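Local atomic coordinates of arginine kinase (Cydia pomonella granulosis virus, PDB entry 6VVG), a protein that probably transfers phosphate from ATP to serine or threonine side chains of proteins, its activity relying on side-to-side dimerization. Residues E183-E188 / E227-L232; N140-E145 / W196-V201; T177-P182 / A203-S208. All blocks are in the same frame, centred on the assembly; numbering follows the deposited sequence.

Interaction 1 (E183-E188 / E227-L232); sequences EKIRHE and EPKDML
The carbonyl oxygen of Pro-228 takes the amide of Met-231, N to O 3.0 Å, and is also roofed over by Ile-185. Three side-chain carbons of that isoleucine crowd it, with CD1 of Ile-185 3.5 Å from the O of Pro-228; this is van der Waals contact rather than hydrogen bonding. Ile-185 is a knob in a hole made by Pro-228, Lys-229, Met-231 and Leu-232. CG2, anti to the backbone N, reaches CB of Pro-228 at 4.2 Å and lies 3.9 Å from CE of Lys-229, whose bent chain brings methylenes to the border of the contact. CD1, at the end of the other branch, touches CB of Met-231 at 3.7 Å and CD2 of Leu-232 at 4.0 Å. A branched side chain suits the hole because its two arms fill different parts of it. Beyond the knob the helix ends in a Schellman motif, with His-187 at positive phi as C-prime. Arg-186 NH2 forms a salt-bridge network with OE2 of Glu-183 and OE2 of Glu-188, its hydrogen bonds weak. Glu-183 also pairs with Arg-264, which matches the glutamate–arginine ion pair of the protein kinase Ala-Pro-Glu motif, here Ser-Pro-Glu. The short helix (αEF) that begins in the Ser-Pro-Glu motif at the end of the activation segment is thus seated on helix 228-235, the αG of the kinase C-lobe.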
loop_
_atom_site.group_PDB
_atom_site.type_symbol
_atom_site.label_atom_id
_atom_site.label_comp_id
_atom_site.label_asym_id
_atom_site.label_seq_id
_atom_site.Cartn_x
_atom_site.Cartn_y
_atom_site.Cartn_z
ATOM N N GLU A 183 18.386 -11.087 7.451
ATOM C CA GLU A 183 17.801 -9.870 8.004
ATOM C C GLU A 183 16.347 -10.085 8.405
ATOM O O GLU A 183 15.902 -9.568 9.437
ATOM C CB GLU A 183 17.919 -8.739 6.983
ATOM C CG GLU A 183 19.350 -8.262 6.724
ATOM C CD GLU A 183 20.202 -9.295 6.006
ATOM O OE1 GLU A 183 19.668 -10.007 5.129
ATOM O OE2 GLU A 183 21.407 -9.399 6.322
ATOM N N LYS A 184 15.585 -10.831 7.602
ATOM C CA LYS A 184 14.201 -11.104 7.979
ATOM C C LYS A 184 14.140 -11.994 9.211
ATOM O O LYS A 184 13.269 -11.813 10.073
ATOM C CB LYS A 184 13.438 -11.749 6.821
ATOM C CG LYS A 184 11.946 -11.927 7.115
ATOM C CD LYS A 184 11.142 -12.291 5.870
ATOM C CE LYS A 184 9.684 -12.568 6.228
ATOM N NZ LYS A 184 8.791 -12.566 5.036
ATOM N N ILE A 185 15.052 -12.966 9.312
ATOM C CA ILE A 185 15.126 -13.787 10.517
ATOM C C ILE A 185 15.329 -12.904 11.740
ATOM O O ILE A 185 14.754 -13.153 12.806
ATOM C CB ILE A 185 16.249 -14.835 10.387
ATOM C CG1 ILE A 185 15.897 -15.864 9.310
ATOM C CG2 ILE A 185 16.491 -15.520 11.725
ATOM C CD1 ILE A 185 17.086 -16.657 8.800
ATOM N N ARG A 186 16.136 -11.851 11.602
ATOM C CA ARG A 186 16.465 -10.956 12.701
ATOM C C ARG A 186 15.468 -9.807 12.842
ATOM O O ARG A 186 15.766 -8.816 13.519
ATOM C CB ARG A 186 17.885 -10.408 12.520
ATOM C CG ARG A 186 18.964 -11.488 12.516
ATOM C CD ARG A 186 20.372 -10.916 12.640
ATOM N NE ARG A 186 20.685 -9.957 11.584
ATOM C CZ ARG A 186 21.395 -10.242 10.497
ATOM N NH1 ARG A 186 21.873 -11.465 10.313
ATOM N NH2 ARG A 186 21.628 -9.302 9.592
ATOM N N HIS A 187 14.294 -9.927 12.225
ATOM C CA HIS A 187 13.216 -8.947 12.366
ATOM C C HIS A 187 13.670 -7.535 11.995
ATOM O O HIS A 187 13.285 -6.556 12.637
ATOM C CB HIS A 187 12.636 -8.959 13.784
ATOM C CG HIS A 187 11.878 -10.205 14.124
ATOM N ND1 HIS A 187 10.624 -10.480 13.618
ATOM C CD2 HIS A 187 12.194 -11.248 14.928
ATOM C CE1 HIS A 187 10.206 -11.640 14.089
ATOM N NE2 HIS A 187 11.140 -12.127 14.886
ATOM N N GLU A 188 14.489 -7.419 10.955
ATOM C CA GLU A 188 14.742 -6.111 10.373
ATOM C C GLU A 188 13.510 -5.643 9.603
ATOM O O GLU A 188 12.638 -6.435 9.234
ATOM C CB GLU A 188 15.959 -6.154 9.448
ATOM C CG GLU A 188 17.277 -6.399 10.157
ATOM C CD GLU A 188 18.482 -6.054 9.293
ATOM O OE1 GLU A 188 18.320 -5.352 8.273
ATOM O OE2 GLU A 188 19.595 -6.496 9.632
ATOM N N GLU A 227 12.279 -23.553 12.044
ATOM C CA GLU A 227 11.988 -22.223 12.542
ATOM C C GLU A 227 13.008 -21.219 12.023
ATOM O O GLU A 227 14.141 -21.588 11.692
ATOM C CB GLU A 227 11.992 -22.199 14.075
ATOM C CG GLU A 227 10.867 -23.003 14.712
ATOM C CD GLU A 227 9.487 -22.454 14.382
ATOM O OE1 GLU A 227 9.400 -21.428 13.674
ATOM O OE2 GLU A 227 8.486 -23.046 14.837
ATOM N N PRO A 228 12.631 -19.940 11.943
ATOM C CA PRO A 228 13.572 -18.942 11.396
ATOM C C PRO A 228 14.986 -19.022 11.962
ATOM O O PRO A 228 15.962 -18.948 11.200
ATOM C CB PRO A 228 12.885 -17.612 11.751
ATOM C CG PRO A 228 11.400 -17.939 11.644
ATOM C CD PRO A 228 11.292 -19.365 12.205
ATOM N N LYS A 229 15.130 -19.134 13.284
ATOM C CA LYS A 229 16.459 -19.144 13.878
ATOM C C LYS A 229 17.215 -20.428 13.570
ATOM O O LYS A 229 18.448 -20.439 13.645
ATOM C CB LYS A 229 16.351 -18.932 15.389
ATOM C CG LYS A 229 16.082 -17.483 15.785
ATOM C CD LYS A 229 17.277 -16.592 15.474
ATOM C CE LYS A 229 16.921 -15.112 15.598
ATOM N NZ LYS A 229 16.703 -14.691 17.018
ATOM N N ASP A 230 16.511 -21.506 13.217
ATOM C CA ASP A 230 17.184 -22.721 12.771
ATOM C C ASP A 230 17.873 -22.534 11.426
ATOM O O ASP A 230 18.767 -23.318 11.084
ATOM C CB ASP A 230 16.186 -23.876 12.668
ATOM C CG ASP A 230 15.593 -24.261 14.007
ATOM O OD1 ASP A 230 16.353 -24.349 14.993
ATOM O OD2 ASP A 230 14.364 -24.480 14.070
ATOM N N MET A 231 17.473 -21.526 10.649
ATOM C CA MET A 231 18.105 -21.305 9.356
ATOM C C MET A 231 19.501 -20.716 9.509
ATOM O O MET A 231 20.374 -20.970 8.670
ATOM C CB MET A 231 17.249 -20.374 8.494
ATOM C CG MET A 231 15.878 -20.910 8.125
ATOM S SD MET A 231 15.899 -22.549 7.377
ATOM C CE MET A 231 16.970 -22.291 5.963
ATOM N N LEU A 232 19.732 -19.938 10.566
ATOM C CA LEU A 232 21.006 -19.218 10.678
ATOM C C LEU A 232 22.194 -20.152 10.691
ATOM O O LEU A 232 23.151 -19.910 9.916
ATOM C CB LEU A 232 20.990 -18.338 11.931
ATOM C CG LEU A 232 20.270 -16.999 11.791
ATOM C CD1 LEU A 232 20.494 -16.143 13.045
ATOM C CD2 LEU A 232 20.708 -16.226 10.555
#

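Interaction 2 (N140-E145 / W196-V201); sequences NDVKLE and WWAVGV
Val-142 meets segment 196-201 of helix 192-208 through CB and one branch, CG1. Its CB stands 3.8 Å from the CB of Ala-198, the two pointing at each other across backbones that come as near as 5.7 Å between the CA of Val-142 and the CA of Ala-198. From CB, the branch CG1 is set anti to the backbone N (chi1 177°), which carries it along the helix: it still touches the methyl of Ala-198, at 4.2 Å, and then reaches CG2 of Val-199 at 4.3 Å. Val-199 starts its side chain away from the loop, so one methyl alone supplies this last touch. Both valines also lean on Leu-129 of helix 115-133, and Val-142 so fills the angle between two helices. On the backbone side, the carbonyl O of Val-142 sits 3.4 Å from CB of Ala-198. A single methyl suits position 198 because the loop lies so close; valine, compact and branched at CB, gives the loop a stiff apolar foot. The residues around it belong to the His-Asn-Asp version of the kinase His-Arg-Asp catalytic loop. Asp-195, just before Trp-196, accepts the backbone N-H of Asn-140 at its OD1, as the invariant αF aspartate does in protein kinases, while the side chain of Asn-140 bonds Asp-174 and the carbonyl of Leu-163. Nothing polar joins the two segments themselves. Apolar contact of this kind sets a distance but has little directional preference, so the orientation of the loop probably rests on the hydrogen bonds of its neighbours, while the Val-142 contact probably limits how closely the loop approaches the helix.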
loop_
_atom_site.group_PDB
_atom_site.type_symbol
_atom_site.label_atom_id
_atom_site.label_comp_id
_atom_site.label_asym_id
_atom_site.label_seq_id
_atom_site.Cartn_x
_atom_site.Cartn_y
_atom_site.Cartn_z
ATOM N N ASN A 140 7.984 -9.998 -1.033
ATOM C CA ASN A 140 8.100 -10.615 0.282
ATOM C C ASN A 140 7.652 -12.072 0.330
ATOM O O ASN A 140 7.616 -12.644 1.422
ATOM C CB ASN A 140 7.313 -9.826 1.343
ATOM C CG ASN A 140 7.571 -10.312 2.763
ATOM O OD1 ASN A 140 8.710 -10.573 3.156
ATOM N ND2 ASN A 140 6.503 -10.430 3.543
ATOM N N ASP A 141 7.276 -12.690 -0.788
ATOM C CA ASP A 141 7.122 -14.145 -0.795
ATOM C C ASP A 141 7.630 -14.732 -2.126
ATOM O O ASP A 141 6.961 -15.555 -2.755
ATOM C CB ASP A 141 5.661 -14.549 -0.539
ATOM C CG ASP A 141 5.567 -15.958 -0.001
ATOM O OD1 ASP A 141 6.547 -16.462 0.584
ATOM O OD2 ASP A 141 4.529 -16.587 -0.149
ATOM N N VAL A 142 8.710 -14.180 -2.673
ATOM C CA VAL A 142 9.310 -14.719 -3.891
ATOM C C VAL A 142 9.753 -16.157 -3.644
ATOM O O VAL A 142 10.523 -16.428 -2.716
ATOM C CB VAL A 142 10.499 -13.854 -4.324
ATOM C CG1 VAL A 142 11.176 -14.436 -5.544
ATOM C CG2 VAL A 142 10.049 -12.415 -4.552
ATOM N N LYS A 143 9.272 -17.077 -4.474
ATOM C CA LYS A 143 9.679 -18.474 -4.418
ATOM C C LYS A 143 9.232 -19.145 -5.708
ATOM O O LYS A 143 8.456 -18.585 -6.487
ATOM C CB LYS A 143 9.094 -19.184 -3.196
ATOM C CG LYS A 143 7.599 -18.987 -2.997
ATOM C CD LYS A 143 7.091 -19.846 -1.840
ATOM C CE LYS A 143 5.700 -19.419 -1.396
ATOM N NZ LYS A 143 5.043 -20.455 -0.548
ATOM N N LEU A 144 9.721 -20.369 -5.912
ATOM C CA LEU A 144 9.446 -21.091 -7.149
ATOM C C LEU A 144 7.953 -21.135 -7.453
ATOM O O LEU A 144 7.529 -20.909 -8.590
ATOM C CB LEU A 144 10.005 -22.510 -7.053
ATOM C CG LEU A 144 11.488 -22.657 -6.714
ATOM C CD1 LEU A 144 11.848 -24.094 -6.385
ATOM C CD2 LEU A 144 12.309 -22.148 -7.888
ATOM N N GLU A 145 7.141 -21.431 -6.440
ATOM C CA GLU A 145 5.713 -21.624 -6.653
ATOM C C GLU A 145 4.993 -20.336 -7.037
ATOM O O GLU A 145 3.867 -20.398 -7.543
ATOM C CB GLU A 145 5.093 -22.221 -5.388
ATOM C CG GLU A 145 5.656 -23.588 -4.995
ATOM C CD GLU A 145 6.963 -23.502 -4.215
ATOM O OE1 GLU A 145 7.533 -22.396 -4.119
ATOM O OE2 GLU A 145 7.424 -24.544 -3.706
ATOM N N TRP A 196 15.700 -9.883 -2.704
ATOM C CA TRP A 196 16.906 -10.285 -3.419
ATOM C C TRP A 196 17.452 -11.601 -2.883
ATOM O O TRP A 196 17.934 -12.437 -3.655
ATOM C CB TRP A 196 17.957 -9.178 -3.337
ATOM C CG TRP A 196 17.518 -7.921 -4.036
ATOM C CD1 TRP A 196 17.687 -6.638 -3.604
ATOM C CD2 TRP A 196 16.823 -7.833 -5.289
ATOM N NE1 TRP A 196 17.149 -5.759 -4.514
ATOM C CE2 TRP A 196 16.611 -6.468 -5.555
ATOM C CE3 TRP A 196 16.366 -8.778 -6.214
ATOM C CZ2 TRP A 196 15.961 -6.025 -6.705
ATOM C CZ3 TRP A 196 15.719 -8.336 -7.352
ATOM C CH2 TRP A 196 15.524 -6.972 -7.589
ATOM N N TRP A 197 17.385 -11.806 -1.566
ATOM C CA TRP A 197 17.811 -13.084 -1.001
ATOM C C TRP A 197 16.967 -14.227 -1.551
ATOM O O TRP A 197 17.495 -15.267 -1.961
ATOM C CB TRP A 197 17.724 -13.042 0.526
ATOM C CG TRP A 197 18.112 -14.326 1.191
ATOM C CD1 TRP A 197 17.305 -15.398 1.440
ATOM C CD2 TRP A 197 19.405 -14.670 1.704
ATOM N NE1 TRP A 197 18.016 -16.390 2.071
ATOM C CE2 TRP A 197 19.308 -15.968 2.245
ATOM C CE3 TRP A 197 20.634 -14.009 1.754
ATOM C CZ2 TRP A 197 20.392 -16.613 2.832
ATOM C CZ3 TRP A 197 21.710 -14.651 2.337
ATOM C CH2 TRP A 197 21.582 -15.940 2.870
ATOM N N ALA A 198 15.645 -14.047 -1.571
ATOM C CA ALA A 198 14.770 -15.068 -2.137
ATOM C C ALA A 198 15.087 -15.305 -3.607
ATOM O O ALA A 198 15.058 -16.448 -4.079
ATOM C CB ALA A 198 13.306 -14.662 -1.960
ATOM N N VAL A 199 15.384 -14.238 -4.352
ATOM C CA VAL A 199 15.823 -14.412 -5.734
ATOM C C VAL A 199 17.061 -15.297 -5.781
ATOM O O VAL A 199 17.186 -16.175 -6.643
ATOM C CB VAL A 199 16.085 -13.046 -6.395
ATOM C CG1 VAL A 199 16.827 -13.238 -7.713
ATOM C CG2 VAL A 199 14.779 -12.299 -6.610
ATOM N N GLY A 200 17.994 -15.079 -4.853
ATOM C CA GLY A 200 19.176 -15.920 -4.799
ATOM C C GLY A 200 18.841 -17.384 -4.597
ATOM O O GLY A 200 19.427 -18.259 -5.238
ATOM N N VAL A 201 17.896 -17.675 -3.702
ATOM C CA VAL A 201 17.498 -19.063 -3.496
ATOM C C VAL A 201 16.867 -19.626 -4.764
ATOM O O VAL A 201 17.169 -20.752 -5.180
ATOM C CB VAL A 201 16.545 -19.180 -2.293
ATOM C CG1 VAL A 201 16.080 -20.626 -2.128
ATOM C CG2 VAL A 201 17.218 -18.679 -1.023
#

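Interaction 3 (T177-P182 / A203-S208); sequences TVYFSP and AYEILS
Tyr-179 and Glu-205 reach for each other from opposite directions and bridge backbones that are 11.4 Å apart between the CA of Tyr-179 and the CA of Glu-205. The tyrosine hydroxyl lies 2.7 Å from OE1 of the glutamate, a weak hydrogen bond. The ring and the carboxylate are turned 70° against each other, and OE1 approaches the ring obliquely, 3.6 Å from CZ of Tyr-179. OE2 stays further off, 3.6 Å from the hydroxyl of Tyr-179, so one oxygen does the work. The glutamate spans the gap because its chain is extended beyond CG (chi2 179°), carrying the carboxylate straight out from the helix. Tyrosine suits the facing position: a long rigid ring puts a hydroxyl far from the backbone, while its flat sides lie against Lys-143 and Val-201. The hydroxyl also has a weak bond to the amide of Leu-144, tying in the catalytic loop; Leu-144 and Tyr-211 pack against Glu-205. The hydroxyl gives the buried OE1 a polar neighbour. Within 177-182, Thr-177 lays its CA 3.5 Å over the centre of the Phe-180 ring, in the turn before Ser-181, which caps the next helix through its OG. At the end of the glutamate's helix, Ser-208 OG returns to the carbonyl O of Tyr-204 at 2.7 Å from above the carbonyl plane, and Ser-208 N comes from the opposite face. By sequence, residues 177-182 cover the P+1 loop of a protein kinase and the start of the Ser-Pro-Glu motif, and this tyrosine–glutamate pair between that loop and helix αF resembles the one in cAMP-dependent protein kinase.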
loop_
_atom_site.group_PDB
_atom_site.type_symbol
_atom_site.label_atom_id
_atom_site.label_comp_id
_atom_site.label_asym_id
_atom_site.label_seq_id
_atom_site.Cartn_x
_atom_site.Cartn_y
_atom_site.Cartn_z
ATOM N N THR A 177 9.590 -19.949 5.572
ATOM C CA THR A 177 10.785 -19.807 6.392
ATOM C C THR A 177 12.058 -20.063 5.598
ATOM O O THR A 177 13.056 -19.358 5.772
ATOM C CB THR A 177 10.696 -20.767 7.581
ATOM O OG1 THR A 177 9.475 -20.532 8.296
ATOM C CG2 THR A 177 11.882 -20.602 8.516
ATOM N N VAL A 178 12.043 -21.056 4.710
ATOM C CA VAL A 178 13.282 -21.494 4.077
ATOM C C VAL A 178 13.737 -20.512 3.005
ATOM O O VAL A 178 14.795 -20.696 2.391
ATOM C CB VAL A 178 13.144 -22.909 3.485
ATOM C CG1 VAL A 178 12.991 -23.947 4.593
ATOM C CG2 VAL A 178 11.965 -22.978 2.518
ATOM N N TYR A 179 12.948 -19.470 2.763
ATOM C CA TYR A 179 13.363 -18.375 1.899
ATOM C C TYR A 179 13.726 -17.123 2.686
ATOM O O TYR A 179 14.018 -16.087 2.078
ATOM C CB TYR A 179 12.262 -18.046 0.879
ATOM C CG TYR A 179 12.134 -19.033 -0.269
ATOM C CD1 TYR A 179 11.321 -20.153 -0.158
ATOM C CD2 TYR A 179 12.815 -18.835 -1.465
ATOM C CE1 TYR A 179 11.192 -21.055 -1.202
ATOM C CE2 TYR A 179 12.696 -19.734 -2.514
ATOM C CZ TYR A 179 11.881 -20.841 -2.377
ATOM O OH TYR A 179 11.756 -21.736 -3.416
ATOM N N PHE A 180 13.719 -17.189 4.019
ATOM C CA PHE A 180 13.974 -16.011 4.839
ATOM C C PHE A 180 15.439 -15.595 4.752
ATOM O O PHE A 180 16.335 -16.417 4.958
ATOM C CB PHE A 180 13.632 -16.283 6.307
ATOM C CG PHE A 180 12.163 -16.266 6.631
ATOM C CD1 PHE A 180 11.203 -16.266 5.639
ATOM C CD2 PHE A 180 11.751 -16.268 7.956
ATOM C CE1 PHE A 180 9.855 -16.260 5.960
ATOM C CE2 PHE A 180 10.408 -16.263 8.281
ATOM C CZ PHE A 180 9.459 -16.260 7.282
ATOM N N SER A 181 15.683 -14.311 4.491
ATOM C CA SER A 181 17.035 -13.777 4.539
ATOM C C SER A 181 17.512 -13.657 5.983
ATOM O O SER A 181 16.703 -13.639 6.915
ATOM C CB SER A 181 17.088 -12.407 3.873
ATOM O OG SER A 181 16.495 -11.421 4.704
ATOM N N PRO A 182 18.831 -13.567 6.197
ATOM C CA PRO A 182 19.319 -13.331 7.570
ATOM C C PRO A 182 18.638 -12.142 8.226
ATOM O O PRO A 182 18.321 -12.179 9.421
ATOM C CB PRO A 182 20.826 -13.090 7.377
ATOM C CG PRO A 182 21.163 -13.812 6.090
ATOM C CD PRO A 182 19.930 -13.651 5.214
ATOM N N ALA A 203 17.426 -18.679 -7.807
ATOM C CA ALA A 203 18.472 -18.857 -8.808
ATOM C C ALA A 203 19.261 -20.132 -8.545
ATOM O O ALA A 203 19.541 -20.909 -9.466
ATOM C CB ALA A 203 19.395 -17.635 -8.820
ATOM N N TYR A 204 19.624 -20.369 -7.285
ATOM C CA TYR A 204 20.320 -21.606 -6.953
ATOM C C TYR A 204 19.470 -22.820 -7.306
ATOM O O TYR A 204 19.985 -23.828 -7.803
ATOM C CB TYR A 204 20.688 -21.632 -5.471
ATOM C CG TYR A 204 21.699 -22.707 -5.137
ATOM C CD1 TYR A 204 21.320 -24.043 -5.029
ATOM C CD2 TYR A 204 23.036 -22.391 -4.952
ATOM C CE1 TYR A 204 22.250 -25.028 -4.741
ATOM C CE2 TYR A 204 23.967 -23.367 -4.656
ATOM C CZ TYR A 204 23.570 -24.681 -4.553
ATOM O OH TYR A 204 24.500 -25.651 -4.259
ATOM N N GLU A 205 18.163 -22.736 -7.064
ATOM C CA GLU A 205 17.297 -23.893 -7.257
ATOM C C GLU A 205 17.128 -24.218 -8.736
ATOM O O GLU A 205 17.224 -25.383 -9.134
ATOM C CB GLU A 205 15.945 -23.643 -6.592
ATOM C CG GLU A 205 16.018 -23.701 -5.074
ATOM C CD GLU A 205 14.692 -23.428 -4.401
ATOM O OE1 GLU A 205 14.060 -22.401 -4.728
ATOM O OE2 GLU A 205 14.287 -24.239 -3.541
ATOM N N ILE A 206 16.878 -23.207 -9.572
ATOM C CA ILE A 206 16.690 -23.518 -10.986
ATOM C C ILE A 206 18.008 -23.922 -11.633
ATOM O O ILE A 206 18.028 -24.756 -12.546
ATOM C CB ILE A 206 16.033 -22.356 -11.751
ATOM C CG1 ILE A 206 16.838 -21.066 -11.621
ATOM C CG2 ILE A 206 14.602 -22.156 -11.278
ATOM C CD1 ILE A 206 16.294 -19.939 -12.495
ATOM N N LEU A 207 19.127 -23.346 -11.186
ATOM C CA LEU A 207 20.414 -23.695 -11.780
ATOM C C LEU A 207 20.837 -25.105 -11.392
ATOM O O LEU A 207 21.340 -25.862 -12.232
ATOM C CB LEU A 207 21.482 -22.687 -11.355
ATOM C CG LEU A 207 21.482 -21.344 -12.084
ATOM C CD1 LEU A 207 22.356 -20.333 -11.348
ATOM C CD2 LEU A 207 21.943 -21.512 -13.521
ATOM N N SER A 208 20.632 -25.481 -10.130
ATOM C CA SER A 208 21.100 -26.762 -9.616
ATOM C C SER A 208 20.006 -27.811 -9.495
ATOM O O SER A 208 20.318 -29.005 -9.441
ATOM C CB SER A 208 21.744 -26.574 -8.237
ATOM O OG SER A 208 20.752 -26.372 -7.241
#

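Overall arrangement
From the N terminus, residues 140-145 come first and wait for helix 192-208, where interaction 2 closes a long loop that holds the activation segment. Within that loop lie 177-182 and 183-188, consecutive in the chain. The first joins the later part of the same helix in interaction 3; the second skips the helix and ends on helix 228-235 in interaction 1. Each pair of contacts therefore crosses, and none nests. Helix 192-208 is shared by interactions 2 and 3, whose centres lie about 6 Å apart. Lys-184 with Asn-140, and Phe-180 with Pro-228, connect interaction 1 to the others, tying catalytic loop, P+1 loop and C-lobe helices together.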